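Long-range contact in 4-hydroxythreonine-4-phosphate dehydrogenase (Legionella pneumophila subsp. pneumophila, PDB 6XMY), which probably catalyses the NAD(P)-dependent oxidation of 4-phosphooxy-L-threonine in pyridoxine 5'-phosphate biosynthesis, a step that requires a divalent metal ion: residues 76-84 and 95-105. Sequence-based numbering, arbitrary orientation.
Sequences TVWPVPCAA and NAAYVMELLTL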
loop_
_atom_site.group_PDB
_atom_site.type_symbol
_atom_site.label_atom_id
_atom_site.label_comp_id
_atom_site.label_asym_id
_atom_site.label_seq_id
_atom_site.Cartn_x
_atom_site.Cartn_y
_atom_site.Cartn_z
ATOM N N THR A 76 -9.090 19.729 -4.634
ATOM C CA THR A 76 -9.045 20.308 -3.302
ATOM C C THR A 76 -7.776 19.850 -2.601
ATOM O O THR A 76 -7.450 18.655 -2.616
ATOM C CB THR A 76 -10.290 19.908 -2.511
ATOM O OG1 THR A 76 -11.443 20.491 -3.139
ATOM C CG2 THR A 76 -10.198 20.400 -1.060
ATOM N N VAL A 77 -7.057 20.804 -2.009
ATOM C CA VAL A 77 -5.738 20.576 -1.442
ATOM C C VAL A 77 -5.732 21.028 0.008
ATOM O O VAL A 77 -6.248 22.107 0.330
ATOM C CB VAL A 77 -4.661 21.347 -2.244
ATOM C CG1 VAL A 77 -3.266 21.126 -1.650
ATOM C CG2 VAL A 77 -4.711 20.978 -3.732
ATOM N N TRP A 78 -5.127 20.207 0.880
ATOM C CA TRP A 78 -4.722 20.581 2.229
ATOM C C TRP A 78 -3.253 20.979 2.130
ATOM O O TRP A 78 -2.380 20.108 2.073
ATOM C CB TRP A 78 -4.899 19.405 3.200
ATOM C CG TRP A 78 -4.547 19.736 4.636
ATOM C CD1 TRP A 78 -3.346 20.186 5.107
ATOM C CD2 TRP A 78 -5.408 19.642 5.784
ATOM N NE1 TRP A 78 -3.403 20.384 6.464
ATOM C CE2 TRP A 78 -4.657 20.064 6.905
ATOM C CE3 TRP A 78 -6.742 19.252 5.973
ATOM C CZ2 TRP A 78 -5.193 20.100 8.197
ATOM C CZ3 TRP A 78 -7.280 19.290 7.267
ATOM C CH2 TRP A 78 -6.500 19.707 8.359
ATOM N N PRO A 79 -2.936 22.268 2.082
ATOM C CA PRO A 79 -1.557 22.668 1.787
ATOM C C PRO A 79 -0.589 22.313 2.906
ATOM O O PRO A 79 -0.868 22.499 4.093
ATOM C CB PRO A 79 -1.666 24.189 1.608
ATOM C CG PRO A 79 -3.109 24.405 1.216
ATOM C CD PRO A 79 -3.848 23.424 2.081
ATOM N N VAL A 80 0.565 21.791 2.502
ATOM C CA VAL A 80 1.691 21.513 3.391
ATOM C C VAL A 80 2.925 21.991 2.639
ATOM O O VAL A 80 3.154 21.547 1.513
ATOM C CB VAL A 80 1.823 20.010 3.689
ATOM C CG1 VAL A 80 2.972 19.767 4.659
ATOM C CG2 VAL A 80 0.510 19.432 4.233
ATOM N N PRO A 81 3.749 22.872 3.202
ATOM C CA PRO A 81 4.806 23.513 2.400
ATOM C C PRO A 81 6.081 22.680 2.327
ATOM O O PRO A 81 6.603 22.226 3.346
ATOM C CB PRO A 81 5.058 24.827 3.151
ATOM C CG PRO A 81 4.701 24.501 4.594
ATOM C CD PRO A 81 3.571 23.501 4.526
ATOM N N CYS A 82 6.605 22.512 1.110
ATOM C CA CYS A 82 7.948 21.968 0.955
ATOM C C CYS A 82 8.963 22.923 1.573
ATOM O O CYS A 82 8.763 24.138 1.604
ATOM C CB CYS A 82 8.297 21.782 -0.527
ATOM S SG CYS A 82 7.354 20.511 -1.360
ATOM N N ALA A 83 10.058 22.362 2.092
ATOM C CA ALA A 83 11.131 23.207 2.609
ATOM C C ALA A 83 11.846 23.958 1.493
ATOM O O ALA A 83 12.321 25.084 1.705
ATOM C CB ALA A 83 12.133 22.378 3.407
ATOM N N ALA A 84 11.924 23.363 0.305
ATOM C CA ALA A 84 12.575 23.983 -0.836
ATOM C C ALA A 84 11.734 23.740 -2.077
ATOM O O ALA A 84 11.091 22.689 -2.203
ATOM C CB ALA A 84 13.988 23.425 -1.063
ATOM N N ASN A 95 13.642 18.059 1.446
ATOM C CA ASN A 95 12.199 17.869 1.401
ATOM C C ASN A 95 11.755 16.530 1.975
ATOM O O ASN A 95 10.575 16.179 1.859
ATOM C CB ASN A 95 11.665 18.074 -0.019
ATOM C CG ASN A 95 11.595 19.540 -0.402
ATOM O OD1 ASN A 95 11.415 20.405 0.465
ATOM N ND2 ASN A 95 11.710 19.836 -1.692
ATOM N N ALA A 96 12.667 15.783 2.605
ATOM C CA ALA A 96 12.273 14.526 3.235
ATOM C C ALA A 96 11.345 14.769 4.418
ATOM O O ALA A 96 10.367 14.038 4.607
ATOM C CB ALA A 96 13.506 13.753 3.686
ATOM N N ALA A 97 11.639 15.788 5.235
ATOM C CA ALA A 97 10.767 16.083 6.367
ATOM C C ALA A 97 9.359 16.450 5.908
ATOM O O ALA A 97 8.371 16.108 6.576
ATOM C CB ALA A 97 11.379 17.192 7.223
ATOM N N TYR A 98 9.248 17.124 4.766
ATOM C CA TYR A 98 7.946 17.420 4.186
ATOM C C TYR A 98 7.176 16.141 3.889
ATOM O O TYR A 98 5.985 16.026 4.220
ATOM C CB TYR A 98 8.150 18.247 2.918
ATOM C CG TYR A 98 7.049 18.174 1.889
ATOM C CD1 TYR A 98 5.927 18.989 1.976
ATOM C CD2 TYR A 98 7.136 17.292 0.820
ATOM C CE1 TYR A 98 4.928 18.930 1.018
ATOM C CE2 TYR A 98 6.145 17.231 -0.140
ATOM C CZ TYR A 98 5.042 18.054 -0.039
ATOM O OH TYR A 98 4.052 18.003 -0.993
ATOM N N VAL A 99 7.842 15.155 3.269
ATOM C CA VAL A 99 7.186 13.884 2.976
ATOM C C VAL A 99 6.702 13.230 4.262
ATOM O O VAL A 99 5.563 12.746 4.347
ATOM C CB VAL A 99 8.120 12.955 2.176
ATOM C CG1 VAL A 99 7.495 11.574 2.052
ATOM C CG2 VAL A 99 8.413 13.550 0.792
ATOM N N MET A 100 7.561 13.210 5.286
ATOM C CA MET A 100 7.158 12.614 6.553
ATOM C C MET A 100 6.010 13.381 7.183
ATOM O O MET A 100 5.182 12.780 7.873
ATOM C CB MET A 100 8.342 12.504 7.511
ATOM C CG MET A 100 9.451 11.574 7.019
ATOM S SD MET A 100 8.908 9.927 6.508
ATOM C CE MET A 100 8.197 9.344 8.024
ATOM N N GLU A 101 5.932 14.695 6.941
ATOM C CA GLU A 101 4.801 15.470 7.452
ATOM C C GLU A 101 3.503 15.047 6.781
ATOM O O GLU A 101 2.464 14.950 7.442
ATOM C CB GLU A 101 5.031 16.971 7.272
ATOM C CG GLU A 101 4.036 17.827 8.067
ATOM C CD GLU A 101 4.246 17.727 9.564
ATOM O OE1 GLU A 101 5.397 17.517 9.990
ATOM O OE2 GLU A 101 3.249 17.838 10.312
ATOM N N LEU A 102 3.544 14.771 5.475
ATOM C CA LEU A 102 2.362 14.253 4.796
ATOM C C LEU A 102 1.896 12.949 5.431
ATOM O O LEU A 102 0.696 12.752 5.655
ATOM C CB LEU A 102 2.661 14.013 3.312
ATOM C CG LEU A 102 3.223 15.163 2.465
ATOM C CD1 LEU A 102 3.363 14.713 1.012
ATOM C CD2 LEU A 102 2.351 16.416 2.564
ATOM N N LEU A 103 2.833 12.043 5.729
ATOM C CA LEU A 103 2.467 10.764 6.335
ATOM C C LEU A 103 1.907 10.957 7.740
ATOM O O LEU A 103 0.915 10.317 8.122
ATOM C CB LEU A 103 3.684 9.836 6.387
ATOM C CG LEU A 103 3.948 8.924 5.185
ATOM C CD1 LEU A 103 3.819 9.653 3.872
ATOM C CD2 LEU A 103 5.308 8.253 5.301
ATOM N N THR A 104 2.550 11.818 8.533
ATOM C CA THR A 104 2.141 12.015 9.921
ATOM C C THR A 104 0.803 12.726 9.978
ATOM O O THR A 104 -0.114 12.307 10.695
ATOM C CB THR A 104 3.218 12.823 10.657
ATOM O OG1 THR A 104 4.481 12.153 10.549
ATOM C CG2 THR A 104 2.857 13.002 12.137
ATOM N N LEU A 105 0.657 13.789 9.196
ATOM C CA LEU A 105 -0.612 14.498 9.147
ATOM C C LEU A 105 -1.716 13.613 8.578
ATOM O O LEU A 105 -2.838 13.599 9.097
ATOM C CB LEU A 105 -0.435 15.773 8.330
ATOM C CG LEU A 105 -1.475 16.872 8.359
ATOM C CD1 LEU A 105 -1.832 17.295 9.784
ATOM C CD2 LEU A 105 -0.906 18.032 7.547
#
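V80, Y98 and N95 carry this contact, which joins the end of strand 74-79 and the loop leaving it to the first turns of helix 96-111. V80 turns its side chain to the helix: CB sits 3.8 Å from L102 CD2, CG1 reaches the CG of E101, and CG2 lies 3.9 Å from L105 CD2. That same L105 methyl also meets W78, 3.6 Å from NE1. One turn before L102, Y98 CG runs trans to the backbone N (chi1 155°), carrying the ring out to the loop. C82 SG sits over one face, 3.6 Å from the centroid and 9° off the normal, a sulfur-aromatic contact; from within the helix, L102 CG stands loosely above the opposite face, toward its rim. V80 O comes to the ring edge, 3.2 Å from CE1. Y98 OH is hydrogen-bonded to the backbone N of D42, whose OD2 accepts the N-H of C82. N95, at the N-cap position, binds the loop instead of capping: OD1 accepts from A84 N (3.0 Å) on an in-plane lone pair, ND2 donates to A84 O at 163°, and A83 N adds a weak bond to OD1. Gripped through both oxygen and nitrogen, the N95 amide has its flip state fixed.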